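Local atomic coordinates of Lon211 (Mycobacterium tuberculosis, PDB entry 6VBK), a protein that is the N-terminal domain of the ATP-dependent protease Lon, and probably takes part in recognising and binding the protein substrates that the full-length enzyme degrades. Residues V79-V84 with E188-V193; V103-I108 with L171-G176; T110-P115 with W120-V125. All blocks are in the same frame, centred on the assembly; numbering follows the deposited sequence.

Interaction 1 of 3, residues V79-V84 with E188-V193; sequences VGTLGV and EVLETV
Leu190, in the last turn of helix 183-191, pushes its two methyl groups against the start of strand 79-88. Leu190 CD2 lies 3.2 Å from Val79 O, while Leu190 CD1 meets Thr81 OG1, also at 3.2 Å, and packs against Val79 CG1 at 3.8 Å. The leucine therefore straddles Val79 and Thr81, passing slantwise over both side chains. Val79 returns the contact: its CG1, anti to the backbone N (chi1 167°), comes within 3.3 Å of Leu190 O. A branched aliphatic residue suits each side, since the touching residues are all buried and are joined by van der Waals contact alone. Thr81 meets the leucine with its OG1, whose polar partner is elsewhere, in a hydrogen bond with Val24 O. Behind the leucine the helix is ending: Thr192 N still bonds to Glu188 O at 2.9 Å, but Thr192 itself has already left helical geometry. Leu25 and Pro70 also touch Leu190. Strand 79-88 runs between strands 65-70 and 96-112 of the mixed sheet, and Arg105 of the latter donates to Leu190 O, while helix 183-191 also packs on helix 195-207 through Glu188 and Val189.

Interaction 2 of 3, residues V103-I108 with L171-G176; sequences VSRVRI and LADNSG
Arg105 and Asp173 meet head-on in a buried, two-pronged salt bridge. Arg105 NH2 donates to Asp173 OD1 at 2.6 Å and Arg105 NH1 to Asp173 OD2 at 3.0 Å, with N-H...O angles of 162° and 153°, so each carboxylate oxygen is taken by its own nitrogen, on its syn side. OD1 lies in the guanidinium plane, whereas OD2 is tilted from it, the two flat groups being turned 34° against each other. Arginine suits the strand position: its chain, extended from CG to NE, carries the charge across to the helical part of the domain, where it meets the shorter aspartate on helix 168-173. Within the substrate-binding domain of Lon, a family of the PUA clan, the sheet here faces the helices that follow it in the chain. Arg105 NE is taken by Leu190 O, and NH2 donates a second time, to Val189 O, both carbonyls near the end of helix 183-191; these bonds would hold the guanidinium against rotation. Arg198 adds a long, weak ion pair to Asp173 OD1, and its positive charge close to Arg105 would probably be tempered by the shared carboxylate. One residue before the aspartate, Ala172 O accepts twice, from Ser175 N at 3.2 Å and from Ser175 OG at 2.6 Å, the small hydroxyl folding back onto the backbone near the 3-10 residues 174-176.

Interaction 3 of 3, residues T110-P115 with W120-V125; sequences TGTTGP and WVEGTV
Two backbone hydrogen bonds join the strands at Thr110, Thr112, Trp120 and Glu122. Glu122 N donates to Thr110 O at 2.6 Å, nearly in line with the carbonyl, and Thr112 N donates to Trp120 O at 3.1 Å from well above the carbonyl plane. Between them Gly111 and Val121 form an antiparallel non-hydrogen-bonded pair, their CA atoms 4.1 Å apart. The short strand axes make an angle of 136°, well away from exactly antiparallel, and beyond Thr112 the chain bends toward the tryptophan.

The aromatic contacts come next. Trp120 CG lies anti to the carbonyl carbon (chi1 -68°), which brings one indole face under Gly114 CA and its NE1 edge to Pro115 O. Gly114 CA sits 3.4 Å from the centroid of the Trp120 five-membered ring, only 10° off its normal, in a CH-pi contact; such closeness suits a glycine, as a side chain pointing that way would run into the ring. Pro115 CD rests 3.5 Å from Trp120 CZ2, the two side chains crossing at about a right angle, and the proline carbonyl turns back to the indole edge. There Trp120 NE1 donates to Pro115 O at 2.8 Å, so the one polar atom of a buried ring is satisfied.

Thr112 adds an apolar contact, its CG2 packing on Glu122 CG at 3.8 Å. Residues of helix 38-50 and strand 9-19 also touch Trp120, while Arg90 of the second subunit packs on Thr110.

The whole is the turn end of a β-hairpin, where strands 96-112 and 120-125 part into a connecting loop pinned back by a tryptophan, at the surface of this Lon N domain, about 17 Å from the centre of the contact to the centre of the chain.

How the interactions relate
Interactions 1 and 2 lie in the core, their centres 4 Å apart, and tie neighbouring strands 79-88 and 96-112 to successive helices, 183-191 and 168-173. Their chemistry is complementary: interaction 1 is aliphatic, interaction 2 a buried ion pair, and Arg105 belongs to both neighbourhoods through its bond to Val189 O. Interaction 3 lies at the surface, about 19 Å from interaction 2 between centres. It joins strand to strand within the sheet, relying on backbone bonds and an indole, and also borders the second subunit. It shares strand 96-112 with interaction 2, and Arg107 N bonds to Thr124 O between them; along the chain it is nested within the loops closed by both others.

Interaction 1 of 3, residues V79-V84 with E188-V193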
ATOM      1  N   VAL B  79     -10.639  11.812  -4.361  1.00 83.35           N
ATOM      2  CA  VAL B  79      -9.401  11.653  -5.112  1.00 65.74           C
ATOM      3  C   VAL B  79      -8.742  13.018  -5.244  1.00 68.72           C
ATOM      4  O   VAL B  79      -9.404  14.001  -5.595  1.00 73.86           O
ATOM      5  CB  VAL B  79      -9.648  11.032  -6.502  1.00 62.67           C
ATOM      6  CG1 VAL B  79      -8.416  11.178  -7.383  1.00 65.96           C
ATOM      7  CG2 VAL B  79     -10.033   9.568  -6.366  1.00 79.96           C
ATOM      8  N   GLY B  80      -7.445  13.079  -4.946  1.00 65.49           N
ATOM      9  CA  GLY B  80      -6.645  14.258  -5.179  1.00 66.16           C
ATOM     10  C   GLY B  80      -5.636  14.011  -6.289  1.00 71.66           C
ATOM     11  O   GLY B  80      -5.481  12.902  -6.796  1.00 54.78           O
ATOM     12  N   THR B  81      -4.946  15.082  -6.667  1.00 46.48           N
ATOM     13  CA  THR B  81      -3.901  15.021  -7.681  1.00 56.58           C
ATOM     14  C   THR B  81      -2.549  15.182  -7.004  1.00 48.81           C
ATOM     15  O   THR B  81      -2.304  16.191  -6.334  1.00 50.67           O
ATOM     16  CB  THR B  81      -4.093  16.099  -8.748  1.00 56.46           C
ATOM     17  OG1 THR B  81      -5.361  15.922  -9.388  1.00 57.70           O
ATOM     18  CG2 THR B  81      -2.993  16.010  -9.794  1.00 48.41           C
ATOM     19  N   LEU B  82      -1.684  14.183  -7.166  1.00 54.78           N
ATOM     20  CA  LEU B  82      -0.308  14.305  -6.707  1.00 55.58           C
ATOM     21  C   LEU B  82       0.372  15.447  -7.449  1.00 57.63           C
ATOM     22  O   LEU B  82       0.476  15.423  -8.679  1.00 45.18           O
ATOM     23  CB  LEU B  82       0.443  12.993  -6.931  1.00 54.06           C
ATOM     24  CG  LEU B  82       1.948  13.000  -6.650  1.00 54.89           C
ATOM     25  CD1 LEU B  82       2.229  13.448  -5.226  1.00 54.11           C
ATOM     26  CD2 LEU B  82       2.558  11.630  -6.915  1.00 56.11           C
ATOM     27  N   GLY B  83       0.817  16.449  -6.707  1.00 46.26           N
ATOM     28  CA  GLY B  83       1.412  17.642  -7.290  1.00 40.24           C
ATOM     29  C   GLY B  83       2.869  17.783  -6.898  1.00 44.39           C
ATOM     30  O   GLY B  83       3.237  17.527  -5.750  1.00 48.34           O
ATOM     31  N   VAL B  84       3.691  18.189  -7.860  1.00 39.42           N
ATOM     32  CA  VAL B  84       5.108  18.456  -7.637  1.00 41.33           C
ATOM     33  C   VAL B  84       5.318  19.960  -7.737  1.00 39.09           C
ATOM     34  O   VAL B  84       5.042  20.564  -8.782  1.00 42.67           O
ATOM     35  CB  VAL B  84       5.995  17.705  -8.640  1.00 47.91           C
ATOM     36  CG1 VAL B  84       7.427  18.204  -8.555  1.00 51.08           C
ATOM     37  CG2 VAL B  84       5.936  16.208  -8.382  1.00 47.42           C
ATOM     38  N   GLU B 188     -15.403  15.114 -11.238  1.00104.45           N
ATOM     39  CA  GLU B 188     -15.760  13.790 -11.732  1.00103.61           C
ATOM     40  C   GLU B 188     -14.714  13.255 -12.701  1.00106.06           C
ATOM     41  O   GLU B 188     -14.473  12.042 -12.745  1.00 99.19           O
ATOM     42  CB  GLU B 188     -17.134  13.825 -12.399  1.00102.09           C
ATOM     43  CG  GLU B 188     -17.724  12.447 -12.647  1.00111.57           C
ATOM     44  CD  GLU B 188     -19.089  12.498 -13.302  1.00113.02           C
ATOM     45  OE1 GLU B 188     -19.564  11.437 -13.761  1.00118.75           O
ATOM     46  OE2 GLU B 188     -19.686  13.593 -13.358  1.00109.06           O
ATOM     47  N   VAL B 189     -14.092  14.136 -13.491  1.00 97.46           N
ATOM     48  CA  VAL B 189     -12.950  13.720 -14.300  1.00 87.15           C
ATOM     49  C   VAL B 189     -11.816  13.258 -13.397  1.00 78.33           C
ATOM     50  O   VAL B 189     -11.170  12.235 -13.656  1.00 88.94           O
ATOM     51  CB  VAL B 189     -12.504  14.863 -15.232  1.00 81.65           C
ATOM     52  CG1 VAL B 189     -11.335  14.417 -16.099  1.00 72.16           C
ATOM     53  CG2 VAL B 189     -13.661  15.329 -16.095  1.00 83.48           C
ATOM     54  N   LEU B 190     -11.564  13.998 -12.317  1.00 93.62           N
ATOM     55  CA  LEU B 190     -10.577  13.569 -11.334  1.00 82.00           C
ATOM     56  C   LEU B 190     -11.011  12.288 -10.632  1.00 92.01           C
ATOM     57  O   LEU B 190     -10.166  11.517 -10.163  1.00102.45           O
ATOM     58  CB  LEU B 190     -10.346  14.690 -10.320  1.00 92.65           C
ATOM     59  CG  LEU B 190      -9.342  14.458  -9.193  1.00 87.22           C
ATOM     60  CD1 LEU B 190      -7.980  14.100  -9.763  1.00 79.82           C
ATOM     61  CD2 LEU B 190      -9.253  15.694  -8.314  1.00 88.54           C
ATOM     62  N   GLU B 191     -12.323  12.035 -10.642  1.00104.41           N
ATOM     63  CA  GLU B 191     -12.927  10.862  -9.954  1.00120.93           C
ATOM     64  C   GLU B 191     -12.788   9.559 -10.755  1.00117.56           C
ATOM     65  O   GLU B 191     -12.433   8.549 -10.133  1.00120.33           O
ATOM     66  CB  GLU B 191     -14.411  11.119  -9.685  1.00143.93           C
ATOM     67  CG  GLU B 191     -15.165   9.862  -9.285  1.00146.91           C
ATOM     68  CD  GLU B 191     -16.664   9.890  -9.529  1.00136.67           C
ATOM     69  OE1 GLU B 191     -17.198   8.883 -10.032  1.00129.85           O
ATOM     70  OE2 GLU B 191     -17.294  10.914  -9.210  1.00130.98           O
ATOM     71  N   THR B 192     -13.015   9.571 -12.072  1.00 90.36           N
ATOM     72  CA  THR B 192     -13.003   8.278 -12.815  1.00 98.72           C
ATOM     73  C   THR B 192     -11.609   7.934 -13.351  1.00 89.60           C
ATOM     74  O   THR B 192     -11.159   8.593 -14.301  1.00 85.95           O
ATOM     75  CB  THR B 192     -14.088   8.260 -13.898  1.00 93.99           C
ATOM     76  OG1 THR B 192     -13.867   9.337 -14.809  1.00132.88           O
ATOM     77  CG2 THR B 192     -15.486   8.328 -13.323  1.00115.25           C
ATOM     78  N   VAL B 193     -10.989   6.902 -12.770  1.00 91.48           N
ATOM     79  CA  VAL B 193      -9.628   6.424 -13.159  1.00 93.49           C
ATOM     80  C   VAL B 193      -9.626   5.849 -14.583  1.00100.23           C
ATOM     81  O   VAL B 193      -8.690   6.170 -15.334  1.00 85.96           O
ATOM     82  CB  VAL B 193      -9.075   5.413 -12.133  1.00 91.98           C
ATOM     83  CG1 VAL B 193      -8.690   6.095 -10.831  1.00 96.94           C
ATOM     84  CG2 VAL B 193     -10.041   4.270 -11.866  1.00103.19           C
TER

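Interaction 2 of 3, residues V103-I108 with L171-G176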
ATOM      1  N   VAL B 103       0.636  15.182 -11.369  1.00 48.26           N
ATOM      2  CA  VAL B 103       1.341  13.961 -11.762  1.00 50.21           C
ATOM      3  C   VAL B 103       0.368  12.800 -11.969  1.00 64.03           C
ATOM      4  O   VAL B 103       0.286  12.237 -13.063  1.00 64.65           O
ATOM      5  CB  VAL B 103       2.434  13.596 -10.731  1.00 60.93           C
ATOM      6  CG1 VAL B 103       3.156  12.300 -11.120  1.00 63.23           C
ATOM      7  CG2 VAL B 103       3.430  14.733 -10.570  1.00 55.49           C
ATOM      8  N   SER B 104      -0.368  12.420 -10.924  1.00 45.16           N
ATOM      9  CA  SER B 104      -1.213  11.233 -10.995  1.00 47.75           C
ATOM     10  C   SER B 104      -2.374  11.351 -10.014  1.00 56.37           C
ATOM     11  O   SER B 104      -2.384  12.206  -9.125  1.00 57.14           O
ATOM     12  CB  SER B 104      -0.398   9.964 -10.719  1.00 60.03           C
ATOM     13  OG  SER B 104       0.260  10.039  -9.464  1.00 57.42           O
ATOM     14  N   ARG B 105      -3.355  10.466 -10.178  1.00 49.07           N
ATOM     15  CA  ARG B 105      -4.502  10.441  -9.283  1.00 52.10           C
ATOM     16  C   ARG B 105      -4.179   9.645  -8.028  1.00 60.34           C
ATOM     17  O   ARG B 105      -3.517   8.605  -8.083  1.00 72.42           O
ATOM     18  CB  ARG B 105      -5.722   9.848  -9.986  1.00 52.40           C
ATOM     19  CG  ARG B 105      -6.299  10.748 -11.058  1.00 62.46           C
ATOM     20  CD  ARG B 105      -7.458  10.092 -11.782  1.00 70.67           C
ATOM     21  NE  ARG B 105      -8.241  11.072 -12.527  1.00 61.21           N
ATOM     22  CZ  ARG B 105      -7.918  11.526 -13.734  1.00 62.70           C
ATOM     23  NH1 ARG B 105      -6.823  11.088 -14.340  1.00 69.77           N
ATOM     24  NH2 ARG B 105      -8.692  12.420 -14.334  1.00 59.30           N
ATOM     25  N   VAL B 106      -4.646  10.148  -6.889  1.00 57.32           N
ATOM     26  CA  VAL B 106      -4.396   9.531  -5.592  1.00 54.81           C
ATOM     27  C   VAL B 106      -5.733   9.360  -4.885  1.00 71.38           C
ATOM     28  O   VAL B 106      -6.458  10.341  -4.679  1.00 71.96           O
ATOM     29  CB  VAL B 106      -3.431  10.363  -4.731  1.00 59.84           C
ATOM     30  CG1 VAL B 106      -3.176   9.672  -3.405  1.00 65.20           C
ATOM     31  CG2 VAL B 106      -2.121  10.597  -5.470  1.00 55.28           C
ATOM     32  N   ARG B 107      -6.063   8.121  -4.523  1.00 61.43           N
ATOM     33  CA  ARG B 107      -7.293   7.841  -3.794  1.00 64.94           C
ATOM     34  C   ARG B 107      -7.100   8.190  -2.323  1.00 77.60           C
ATOM     35  O   ARG B 107      -6.286   7.566  -1.633  1.00 84.18           O
ATOM     36  CB  ARG B 107      -7.694   6.376  -3.955  1.00 86.82           C
ATOM     37  CG  ARG B 107      -8.898   5.971  -3.120  1.00 91.81           C
ATOM     38  CD  ARG B 107      -9.664   4.826  -3.764  1.00101.36           C
ATOM     39  NE  ARG B 107     -10.239   5.220  -5.048  1.00109.75           N
ATOM     40  CZ  ARG B 107     -11.408   5.836  -5.185  1.00 97.63           C
ATOM     41  NH1 ARG B 107     -12.134   6.130  -4.114  1.00107.55           N
ATOM     42  NH2 ARG B 107     -11.853   6.160  -6.391  1.00 79.31           N
ATOM     43  N   ILE B 108      -7.850   9.181  -1.845  1.00 70.80           N
ATOM     44  CA  ILE B 108      -7.673   9.678  -0.485  1.00 72.19           C
ATOM     45  C   ILE B 108      -8.249   8.670   0.498  1.00 78.81           C
ATOM     46  O   ILE B 108      -9.424   8.293   0.407  1.00 93.50           O
ATOM     47  CB  ILE B 108      -8.324  11.055  -0.318  1.00 67.59           C
ATOM     48  CG1 ILE B 108      -7.603  12.086  -1.186  1.00 75.39           C
ATOM     49  CG2 ILE B 108      -8.315  11.475   1.145  1.00 72.47           C
ATOM     50  CD1 ILE B 108      -8.154  13.480  -1.056  1.00 80.62           C
ATOM     51  N   LEU B 171      -4.985  13.439 -22.884  1.00 53.15           N
ATOM     52  CA  LEU B 171      -5.922  14.231 -23.676  1.00 54.24           C
ATOM     53  C   LEU B 171      -7.183  14.553 -22.884  1.00 59.09           C
ATOM     54  O   LEU B 171      -7.685  15.682 -22.935  1.00 54.47           O
ATOM     55  CB  LEU B 171      -6.277  13.484 -24.961  1.00 49.75           C
ATOM     56  CG  LEU B 171      -7.401  14.070 -25.816  1.00 54.63           C
ATOM     57  CD1 LEU B 171      -7.004  15.427 -26.381  1.00 52.68           C
ATOM     58  CD2 LEU B 171      -7.782  13.105 -26.931  1.00 54.46           C
ATOM     59  N   ALA B 172      -7.714  13.572 -22.152  1.00 55.76           N
ATOM     60  CA  ALA B 172      -8.925  13.813 -21.375  1.00 66.66           C
ATOM     61  C   ALA B 172      -8.656  14.761 -20.213  1.00 64.71           C
ATOM     62  O   ALA B 172      -9.469  15.647 -19.927  1.00 71.35           O
ATOM     63  CB  ALA B 172      -9.500  12.489 -20.872  1.00 59.24           C
ATOM     64  N   ASP B 173      -7.515  14.600 -19.543  1.00 54.34           N
ATOM     65  CA  ASP B 173      -7.183  15.441 -18.400  1.00 66.13           C
ATOM     66  C   ASP B 173      -6.825  16.869 -18.790  1.00 57.95           C
ATOM     67  O   ASP B 173      -6.789  17.738 -17.913  1.00 61.81           O
ATOM     68  CB  ASP B 173      -6.034  14.816 -17.608  1.00 53.49           C
ATOM     69  CG  ASP B 173      -6.476  13.609 -16.805  1.00 66.01           C
ATOM     70  OD1 ASP B 173      -7.672  13.541 -16.452  1.00 64.59           O
ATOM     71  OD2 ASP B 173      -5.631  12.733 -16.521  1.00 62.68           O
ATOM     72  N   ASN B 174      -6.564  17.139 -20.072  1.00 60.23           N
ATOM     73  CA  ASN B 174      -6.316  18.509 -20.502  1.00 50.15           C
ATOM     74  C   ASN B 174      -7.575  19.366 -20.462  1.00 60.53           C
ATOM     75  O   ASN B 174      -7.475  20.592 -20.581  1.00 53.62           O
ATOM     76  CB  ASN B 174      -5.714  18.520 -21.911  1.00 52.53           C
ATOM     77  CG  ASN B 174      -5.046  19.842 -22.254  1.00 58.93           C
ATOM     78  OD1 ASN B 174      -5.640  20.703 -22.902  1.00 54.08           O
ATOM     79  ND2 ASN B 174      -3.801  20.006 -21.817  1.00 56.60           N
ATOM     80  N   SER B 175      -8.748  18.754 -20.284  1.00 58.01           N
ATOM     81  CA  SER B 175      -9.995  19.498 -20.150  1.00 74.08           C
ATOM     82  C   SER B 175     -10.043  20.349 -18.887  1.00 81.50           C
ATOM     83  O   SER B 175     -10.935  21.196 -18.767  1.00 73.70           O
ATOM     84  CB  SER B 175     -11.182  18.534 -20.171  1.00 70.60           C
ATOM     85  OG  SER B 175     -11.060  17.550 -19.158  1.00 71.96           O
ATOM     86  N   GLY B 176      -9.117  20.145 -17.948  1.00 70.72           N
ATOM     87  CA  GLY B 176      -9.058  20.987 -16.766  1.00 74.65           C
ATOM     88  C   GLY B 176      -8.753  22.438 -17.066  1.00 67.63           C
ATOM     89  O   GLY B 176      -9.038  23.308 -16.235  1.00 74.61           O
TER

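Interaction 3 of 3, residues T110-P115 with W120-V125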
ATOM      1  N   THR B 110      -7.174   7.053   4.751  1.00103.38           N
ATOM      2  CA  THR B 110      -7.143   7.413   6.161  1.00100.70           C
ATOM      3  C   THR B 110      -6.307   8.667   6.395  1.00 91.84           C
ATOM      4  O   THR B 110      -5.309   8.917   5.713  1.00 88.72           O
ATOM      5  CB  THR B 110      -6.579   6.260   6.993  1.00 97.83           C
ATOM      6  OG1 THR B 110      -5.316   5.851   6.452  1.00112.06           O
ATOM      7  CG2 THR B 110      -7.534   5.077   6.988  1.00 94.46           C
ATOM      8  N   GLY B 111      -6.730   9.463   7.375  1.00 95.33           N
ATOM      9  CA  GLY B 111      -5.919  10.571   7.823  1.00 89.46           C
ATOM     10  C   GLY B 111      -4.753  10.112   8.678  1.00 84.71           C
ATOM     11  O   GLY B 111      -4.759   9.025   9.256  1.00 95.13           O
ATOM     12  N   THR B 112      -3.732  10.955   8.760  1.00 82.32           N
ATOM     13  CA  THR B 112      -2.516  10.590   9.477  1.00 91.75           C
ATOM     14  C   THR B 112      -1.844  11.869   9.969  1.00 78.64           C
ATOM     15  O   THR B 112      -2.460  12.939   9.993  1.00 77.43           O
ATOM     16  CB  THR B 112      -1.599   9.742   8.578  1.00 87.47           C
ATOM     17  OG1 THR B 112      -0.387   9.436   9.280  1.00 90.60           O
ATOM     18  CG2 THR B 112      -1.268  10.494   7.298  1.00 71.09           C
ATOM     19  N   THR B 113      -0.578  11.757  10.363  1.00 72.12           N
ATOM     20  CA  THR B 113       0.179  12.867  10.916  1.00 76.08           C
ATOM     21  C   THR B 113       1.431  13.115  10.085  1.00 72.83           C
ATOM     22  O   THR B 113       1.870  12.261   9.311  1.00 76.67           O
ATOM     23  CB  THR B 113       0.570  12.602  12.377  1.00 85.83           C
ATOM     24  OG1 THR B 113       1.401  11.437  12.447  1.00 85.08           O
ATOM     25  CG2 THR B 113      -0.670  12.383  13.229  1.00 92.63           C
ATOM     26  N   GLY B 114       1.999  14.307  10.256  1.00 75.90           N
ATOM     27  CA  GLY B 114       3.202  14.694   9.559  1.00 74.51           C
ATOM     28  C   GLY B 114       3.739  16.024  10.049  1.00 77.58           C
ATOM     29  O   GLY B 114       3.119  16.705  10.872  1.00 76.71           O
ATOM     30  N   PRO B 115       4.907  16.421   9.550  1.00 80.91           N
ATOM     31  CA  PRO B 115       5.502  17.695   9.974  1.00 85.14           C
ATOM     32  C   PRO B 115       4.696  18.882   9.469  1.00 88.66           C
ATOM     33  O   PRO B 115       3.823  18.767   8.607  1.00 90.99           O
ATOM     34  CB  PRO B 115       6.899  17.658   9.350  1.00 69.28           C
ATOM     35  CG  PRO B 115       6.754  16.756   8.167  1.00 75.40           C
ATOM     36  CD  PRO B 115       5.755  15.709   8.579  1.00 85.63           C
ATOM     37  N   TRP B 120      -2.475  16.108   6.960  1.00 65.81           N
ATOM     38  CA  TRP B 120      -1.888  14.966   6.279  1.00 69.79           C
ATOM     39  C   TRP B 120      -2.920  13.856   6.132  1.00 69.55           C
ATOM     40  O   TRP B 120      -3.694  13.587   7.055  1.00 70.76           O
ATOM     41  CB  TRP B 120      -0.667  14.443   7.040  1.00 64.87           C
ATOM     42  CG  TRP B 120       0.496  15.386   7.031  1.00 63.60           C
ATOM     43  CD1 TRP B 120       0.680  16.470   7.839  1.00 83.95           C
ATOM     44  CD2 TRP B 120       1.643  15.324   6.176  1.00 59.46           C
ATOM     45  NE1 TRP B 120       1.870  17.089   7.537  1.00 69.39           N
ATOM     46  CE2 TRP B 120       2.480  16.404   6.520  1.00 60.42           C
ATOM     47  CE3 TRP B 120       2.043  14.459   5.152  1.00 69.88           C
ATOM     48  CZ2 TRP B 120       3.691  16.642   5.875  1.00 67.14           C
ATOM     49  CZ3 TRP B 120       3.247  14.697   4.516  1.00 58.90           C
ATOM     50  CH2 TRP B 120       4.055  15.780   4.878  1.00 64.41           C
ATOM     51  N   VAL B 121      -2.929  13.218   4.960  1.00 57.54           N
ATOM     52  CA  VAL B 121      -3.803  12.085   4.686  1.00 64.74           C
ATOM     53  C   VAL B 121      -2.989  10.999   3.998  1.00 69.01           C
ATOM     54  O   VAL B 121      -1.957  11.260   3.376  1.00 66.57           O
ATOM     55  CB  VAL B 121      -5.021  12.467   3.812  1.00 73.00           C
ATOM     56  CG1 VAL B 121      -5.857  13.547   4.487  1.00 77.82           C
ATOM     57  CG2 VAL B 121      -4.569  12.914   2.431  1.00 67.21           C
ATOM     58  N   GLU B 122      -3.463   9.766   4.126  1.00 73.62           N
ATOM     59  CA  GLU B 122      -2.894   8.649   3.388  1.00 84.23           C
ATOM     60  C   GLU B 122      -3.609   8.497   2.053  1.00 81.67           C
ATOM     61  O   GLU B 122      -4.814   8.739   1.940  1.00 76.98           O
ATOM     62  CB  GLU B 122      -2.994   7.352   4.191  1.00 78.03           C
ATOM     63  CG  GLU B 122      -2.114   7.324   5.430  1.00 85.64           C
ATOM     64  CD  GLU B 122      -2.207   6.012   6.183  1.00100.30           C
ATOM     65  OE1 GLU B 122      -3.049   5.169   5.808  1.00104.31           O
ATOM     66  OE2 GLU B 122      -1.439   5.824   7.149  1.00106.15           O
ATOM     67  N   GLY B 123      -2.852   8.099   1.035  1.00 78.89           N
ATOM     68  CA  GLY B 123      -3.410   7.976  -0.298  1.00 87.22           C
ATOM     69  C   GLY B 123      -2.712   6.900  -1.100  1.00 86.76           C
ATOM     70  O   GLY B 123      -1.602   6.469  -0.775  1.00 81.06           O
ATOM     71  N   THR B 124      -3.381   6.477  -2.172  1.00 75.54           N
ATOM     72  CA  THR B 124      -2.895   5.409  -3.036  1.00 67.87           C
ATOM     73  C   THR B 124      -2.848   5.911  -4.470  1.00 67.69           C
ATOM     74  O   THR B 124      -3.861   6.380  -4.998  1.00 70.47           O
ATOM     75  CB  THR B 124      -3.788   4.171  -2.936  1.00 77.66           C
ATOM     76  OG1 THR B 124      -3.771   3.680  -1.593  1.00 83.50           O
ATOM     77  CG2 THR B 124      -3.297   3.083  -3.879  1.00 85.02           C
ATOM     78  N   VAL B 125      -1.674   5.812  -5.098  1.00 61.12           N
ATOM     79  CA  VAL B 125      -1.557   6.161  -6.507  1.00 55.05           C
ATOM     80  C   VAL B 125      -2.418   5.214  -7.326  1.00 68.65           C
ATOM     81  O   VAL B 125      -2.336   3.988  -7.181  1.00 82.41           O
ATOM     82  CB  VAL B 125      -0.091   6.112  -6.959  1.00 73.22           C
ATOM     83  CG1 VAL B 125       0.029   6.539  -8.415  1.00 66.48           C
ATOM     84  CG2 VAL B 125       0.765   6.993  -6.071  1.00 65.92           C
TER